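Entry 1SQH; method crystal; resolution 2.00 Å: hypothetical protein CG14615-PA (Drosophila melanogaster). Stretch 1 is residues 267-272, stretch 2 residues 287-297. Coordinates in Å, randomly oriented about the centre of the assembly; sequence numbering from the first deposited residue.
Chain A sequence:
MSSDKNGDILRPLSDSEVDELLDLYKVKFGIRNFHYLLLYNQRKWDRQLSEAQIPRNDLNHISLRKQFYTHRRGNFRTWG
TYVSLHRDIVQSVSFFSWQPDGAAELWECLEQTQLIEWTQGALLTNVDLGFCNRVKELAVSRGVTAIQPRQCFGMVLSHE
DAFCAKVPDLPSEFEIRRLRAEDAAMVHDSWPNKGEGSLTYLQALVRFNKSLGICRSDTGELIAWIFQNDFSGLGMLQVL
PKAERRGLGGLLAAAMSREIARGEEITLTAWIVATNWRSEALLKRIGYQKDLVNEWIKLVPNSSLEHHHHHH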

ATOM      1  N   THR A 267     -11.877  -4.255   5.641  1.00 20.56           N
ATOM      2  CA  THR A 267     -11.447  -5.580   5.243  1.00 20.09           C
ATOM      3  C   THR A 267      -9.941  -5.615   5.476  1.00 19.16           C
ATOM      4  O   THR A 267      -9.246  -4.644   5.175  1.00 20.86           O
ATOM      5  CB  THR A 267     -11.687  -5.771   3.751  1.00 18.90           C
ATOM      6  OG1 THR A 267     -12.996  -5.293   3.432  1.00 16.28           O
ATOM      7  CG2 THR A 267     -11.544  -7.229   3.363  1.00 19.00           C
ATOM      8  N   LEU A 268      -9.432  -6.704   6.027  1.00 17.93           N
ATOM      9  CA  LEU A 268      -7.999  -6.804   6.206  1.00 17.74           C
ATOM     10  C   LEU A 268      -7.447  -7.336   4.882  1.00 19.36           C
ATOM     11  O   LEU A 268      -8.099  -8.147   4.219  1.00 18.64           O
ATOM     12  CB  LEU A 268      -7.666  -7.776   7.336  1.00 14.97           C
ATOM     13  CG  LEU A 268      -7.490  -7.181   8.732  1.00 17.05           C
ATOM     14  CD1 LEU A 268      -6.234  -6.321   8.721  1.00 15.65           C
ATOM     15  CD2 LEU A 268      -8.721  -6.360   9.149  1.00 15.22           C
ATOM     16  N   THR A 269      -6.264  -6.879   4.482  1.00 19.11           N
ATOM     17  CA  THR A 269      -5.674  -7.371   3.239  1.00 20.55           C
ATOM     18  C   THR A 269      -4.171  -7.331   3.369  1.00 20.78           C
ATOM     19  O   THR A 269      -3.642  -6.834   4.363  1.00 21.68           O
ATOM     20  CB  THR A 269      -6.046  -6.503   2.015  1.00 19.63           C
ATOM     21  OG1 THR A 269      -5.491  -5.193   2.181  1.00 21.74           O
ATOM     22  CG2 THR A 269      -7.561  -6.394   1.851  1.00 19.81           C
ATOM     23  N   ALA A 270      -3.485  -7.858   2.363  1.00 21.09           N
ATOM     24  CA  ALA A 270      -2.028  -7.849   2.346  1.00 19.94           C
ATOM     25  C   ALA A 270      -1.551  -8.047   0.922  1.00 22.01           C
ATOM     26  O   ALA A 270      -2.125  -8.838   0.162  1.00 21.93           O
ATOM     27  CB  ALA A 270      -1.471  -8.950   3.236  1.00 18.51           C
ATOM     28  N   TRP A 271      -0.512  -7.304   0.561  1.00 21.09           N
ATOM     29  CA  TRP A 271       0.090  -7.401  -0.756  1.00 21.21           C
ATOM     30  C   TRP A 271       1.388  -8.188  -0.613  1.00 21.32           C
ATOM     31  O   TRP A 271       2.290  -7.768   0.104  1.00 21.89           O
ATOM     32  CB  TRP A 271       0.403  -6.009  -1.297  1.00 20.00           C
ATOM     33  CG  TRP A 271      -0.765  -5.327  -1.946  1.00 19.95           C
ATOM     34  CD1 TRP A 271      -1.356  -4.158  -1.555  1.00 20.44           C
ATOM     35  CD2 TRP A 271      -1.430  -5.735  -3.145  1.00 18.60           C
ATOM     36  NE1 TRP A 271      -2.346  -3.804  -2.445  1.00 20.63           N
ATOM     37  CE2 TRP A 271      -2.412  -4.758  -3.431  1.00 20.51           C
ATOM     38  CE3 TRP A 271      -1.289  -6.829  -4.010  1.00 18.25           C
ATOM     39  CZ2 TRP A 271      -3.252  -4.846  -4.552  1.00 20.09           C
ATOM     40  CZ3 TRP A 271      -2.120  -6.916  -5.120  1.00 20.19           C
ATOM     41  CH2 TRP A 271      -3.090  -5.926  -5.382  1.00 19.56           C
ATOM     42  N   ILE A 272       1.487  -9.332  -1.280  1.00 22.70           N
ATOM     43  CA  ILE A 272       2.705 -10.131  -1.195  1.00 22.24           C
ATOM     44  C   ILE A 272       3.186 -10.529  -2.581  1.00 23.77           C
ATOM     45  O   ILE A 272       2.381 -10.717  -3.499  1.00 23.85           O
ATOM     46  CB  ILE A 272       2.504 -11.436  -0.365  1.00 21.72           C
ATOM     47  CG1 ILE A 272       1.535 -12.370  -1.076  1.00 21.05           C
ATOM     48  CG2 ILE A 272       2.010 -11.102   1.034  1.00 19.84           C
ATOM     49  CD1 ILE A 272       1.492 -13.791  -0.493  1.00 22.98           C
ATOM     50  N   GLY A 287      -6.783 -17.404   7.346  1.00 20.84           N
ATOM     51  CA  GLY A 287      -8.072 -17.263   6.684  1.00 19.07           C
ATOM     52  C   GLY A 287      -8.082 -16.392   5.439  1.00 18.49           C
ATOM     53  O   GLY A 287      -9.092 -16.322   4.740  1.00 17.51           O
ATOM     54  N   TYR A 288      -6.972 -15.715   5.168  1.00 18.45           N
ATOM     55  CA  TYR A 288      -6.865 -14.838   3.997  1.00 19.48           C
ATOM     56  C   TYR A 288      -7.028 -15.630   2.702  1.00 19.28           C
ATOM     57  O   TYR A 288      -6.557 -16.764   2.604  1.00 15.77           O
ATOM     58  CB  TYR A 288      -5.495 -14.142   3.964  1.00 19.15           C
ATOM     59  CG  TYR A 288      -5.367 -12.923   4.849  1.00 18.66           C
ATOM     60  CD1 TYR A 288      -5.566 -11.637   4.341  1.00 18.79           C
ATOM     61  CD2 TYR A 288      -5.053 -13.056   6.205  1.00 17.18           C
ATOM     62  CE1 TYR A 288      -5.452 -10.510   5.168  1.00 19.18           C
ATOM     63  CE2 TYR A 288      -4.938 -11.945   7.038  1.00 15.78           C
ATOM     64  CZ  TYR A 288      -5.137 -10.677   6.519  1.00 15.96           C
ATOM     65  OH  TYR A 288      -5.005  -9.585   7.355  1.00 16.78           O
ATOM     66  N   GLN A 289      -7.683 -15.030   1.710  1.00 20.77           N
ATOM     67  CA  GLN A 289      -7.846 -15.703   0.427  1.00 24.19           C
ATOM     68  C   GLN A 289      -7.272 -14.802  -0.657  1.00 23.47           C
ATOM     69  O   GLN A 289      -7.242 -13.578  -0.511  1.00 20.96           O
ATOM     70  CB  GLN A 289      -9.318 -15.988   0.127  1.00 24.98           C
ATOM     71  CG  GLN A 289     -10.164 -14.743   0.086  1.00 29.51           C
ATOM     72  CD  GLN A 289     -11.597 -15.018  -0.342  1.00 34.72           C
ATOM     73  OE1 GLN A 289     -11.867 -15.296  -1.514  1.00 33.93           O
ATOM     74  NE2 GLN A 289     -12.526 -14.936   0.611  1.00 35.40           N
ATOM     75  N   LYS A 290      -6.804 -15.424  -1.733  1.00 22.41           N
ATOM     76  CA  LYS A 290      -6.228 -14.699  -2.858  1.00 24.90           C
ATOM     77  C   LYS A 290      -7.333 -14.287  -3.830  1.00 24.83           C
ATOM     78  O   LYS A 290      -7.854 -15.125  -4.562  1.00 24.30           O
ATOM     79  CB  LYS A 290      -5.219 -15.604  -3.574  1.00 23.69           C
ATOM     80  CG  LYS A 290      -4.787 -15.131  -4.955  1.00 27.58           C
ATOM     81  CD  LYS A 290      -3.934 -16.207  -5.623  1.00 30.28           C
ATOM     82  CE  LYS A 290      -3.512 -15.822  -7.035  1.00 32.83           C
ATOM     83  NZ  LYS A 290      -2.744 -16.931  -7.673  1.00 33.02           N
ATOM     84  N   ASP A 291      -7.729 -13.019  -3.848  1.00 25.94           N
ATOM     85  CA  ASP A 291      -8.755 -12.691  -4.817  1.00 29.11           C
ATOM     86  C   ASP A 291      -8.380 -11.607  -5.810  1.00 29.04           C
ATOM     87  O   ASP A 291      -9.247 -11.069  -6.499  1.00 29.51           O
ATOM     88  CB  ASP A 291     -10.094 -12.383  -4.139  1.00 33.32           C
ATOM     89  CG  ASP A 291     -10.006 -11.262  -3.163  1.00 37.46           C
ATOM     90  OD1 ASP A 291      -9.257 -10.305  -3.376  1.00 41.30           O
ATOM     91  OD2 ASP A 291     -10.716 -11.286  -2.086  1.00 15.00           O
ATOM     92  N   LEU A 292      -7.086 -11.293  -5.894  1.00 28.82           N
ATOM     93  CA  LEU A 292      -6.595 -10.305  -6.861  1.00 26.34           C
ATOM     94  C   LEU A 292      -5.114 -10.494  -7.197  1.00 26.00           C
ATOM     95  O   LEU A 292      -4.320 -10.919  -6.361  1.00 26.68           O
ATOM     96  CB  LEU A 292      -6.798  -8.872  -6.353  1.00 23.71           C
ATOM     97  CG  LEU A 292      -6.451  -7.795  -7.392  1.00 21.30           C
ATOM     98  CD1 LEU A 292      -7.468  -7.873  -8.521  1.00 20.28           C
ATOM     99  CD2 LEU A 292      -6.435  -6.378  -6.774  1.00 19.42           C
ATOM    100  N   VAL A 293      -4.756 -10.176  -8.435  1.00 26.01           N
ATOM    101  CA  VAL A 293      -3.369 -10.243  -8.881  1.00 26.46           C
ATOM    102  C   VAL A 293      -3.104  -8.931  -9.602  1.00 25.72           C
ATOM    103  O   VAL A 293      -3.801  -8.589 -10.555  1.00 27.38           O
ATOM    104  CB  VAL A 293      -3.117 -11.406  -9.858  1.00 26.30           C
ATOM    105  CG1 VAL A 293      -1.677 -11.357 -10.353  1.00 23.43           C
ATOM    106  CG2 VAL A 293      -3.410 -12.734  -9.174  1.00 23.41           C
ATOM    107  N   ASN A 294      -2.108  -8.196  -9.128  1.00 25.57           N
ATOM    108  CA  ASN A 294      -1.746  -6.909  -9.702  1.00 25.05           C
ATOM    109  C   ASN A 294      -0.251  -6.863  -9.901  1.00 25.14           C
ATOM    110  O   ASN A 294       0.480  -7.695  -9.366  1.00 25.82           O
ATOM    111  CB  ASN A 294      -2.144  -5.781  -8.748  1.00 22.96           C
ATOM    112  CG  ASN A 294      -3.524  -5.218  -9.035  1.00 21.28           C
ATOM    113  OD1 ASN A 294      -4.364  -5.873  -9.662  1.00 22.70           O
ATOM    114  ND2 ASN A 294      -3.774  -3.998  -8.558  1.00 16.70           N
ATOM    115  N   GLU A 295       0.211  -5.888 -10.669  1.00 25.17           N
ATOM    116  CA  GLU A 295       1.642  -5.752 -10.872  1.00 27.37           C
ATOM    117  C   GLU A 295       2.146  -4.437 -10.299  1.00 26.39           C
ATOM    118  O   GLU A 295       1.416  -3.451 -10.219  1.00 25.25           O
ATOM    119  CB  GLU A 295       2.009  -5.846 -12.365  1.00 28.80           C
ATOM    120  CG  GLU A 295       2.315  -7.263 -12.839  1.00 31.18           C
ATOM    121  CD  GLU A 295       2.719  -7.332 -14.307  1.00 33.75           C
ATOM    122  OE1 GLU A 295       3.576  -6.536 -14.737  1.00 37.16           O
ATOM    123  OE2 GLU A 295       2.190  -8.194 -15.035  1.00 34.72           O
ATOM    124  N   TRP A 296       3.392  -4.462  -9.845  1.00 25.93           N
ATOM    125  CA  TRP A 296       4.060  -3.276  -9.339  1.00 25.76           C
ATOM    126  C   TRP A 296       5.126  -3.098 -10.416  1.00 26.90           C
ATOM    127  O   TRP A 296       6.003  -3.949 -10.579  1.00 26.03           O
ATOM    128  CB  TRP A 296       4.693  -3.551  -7.986  1.00 23.24           C
ATOM    129  CG  TRP A 296       4.016  -2.834  -6.857  1.00 23.78           C
ATOM    130  CD1 TRP A 296       4.498  -1.760  -6.164  1.00 23.03           C
ATOM    131  CD2 TRP A 296       2.738  -3.145  -6.281  1.00 21.28           C
ATOM    132  NE1 TRP A 296       3.603  -1.383  -5.189  1.00 23.29           N
ATOM    133  CE2 TRP A 296       2.514  -2.217  -5.239  1.00 22.71           C
ATOM    134  CE3 TRP A 296       1.760  -4.118  -6.544  1.00 20.98           C
ATOM    135  CZ2 TRP A 296       1.346  -2.233  -4.452  1.00 20.83           C
ATOM    136  CZ3 TRP A 296       0.591  -4.132  -5.756  1.00 20.66           C
ATOM    137  CH2 TRP A 296       0.404  -3.195  -4.725  1.00 19.12           C
ATOM    138  N   ILE A 297       5.030  -2.018 -11.177  1.00 26.44           N
ATOM    139  CA  ILE A 297       5.978  -1.802 -12.256  1.00 27.32           C
ATOM    140  C   ILE A 297       6.965  -0.691 -11.951  1.00 27.86           C
ATOM    141  O   ILE A 297       6.616   0.491 -11.983  1.00 29.52           O
ATOM    142  CB  ILE A 297       5.242  -1.472 -13.559  1.00 27.09           C
ATOM    143  CG1 ILE A 297       4.179  -2.546 -13.833  1.00 27.61           C
ATOM    144  CG2 ILE A 297       6.230  -1.399 -14.697  1.00 27.40           C
ATOM    145  CD1 ILE A 297       3.364  -2.323 -15.098  1.00 24.84           C
TER

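The two strands, 268-272 and 289-297, cross at 74° with axes 9.2 Å apart at closest approach. No hydrogen bond joins the stretches, so the contact rests on side-chain packing, with 336 Å² buried over both sides.

Trp 271 is the main projection. Its CA-to-CB bond points toward the other stretch, its chi1 of -83° (m) carries the indole across, and it has 111 Å² covered, the largest share of any residue. The hollow that receives it is formed by Leu 292, Asn 294 and Trp 296, alternate residues of one strand. At the tip of the indole, Trp 271 CH2 lies 3.7 Å from Leu 292 CD2 and 3.5 Å from Asn 294 CB, both approaching obliquely. Trp 296 closes over one face: its CH2 lies 3.5 Å from Trp 271 CE2. With planes at 68° and centroids 4.7 Å apart, five-membered ring of Trp 271 to six-membered ring of Trp 296, the pair is edge-to-face.

The second bump is Tyr 288, with 79 Å² covered. Its ring reaches the start of the other strand, where the edge meets backbone: Tyr 288 CE1 is 3.7 Å from Thr 269 CA. Leu 268 packs against the ring's far end, its CB 3.9 Å from Tyr 288 CZ and 3.2 Å from Tyr 288 OH, a hydroxyl hydrogen-bonded elsewhere in the structure.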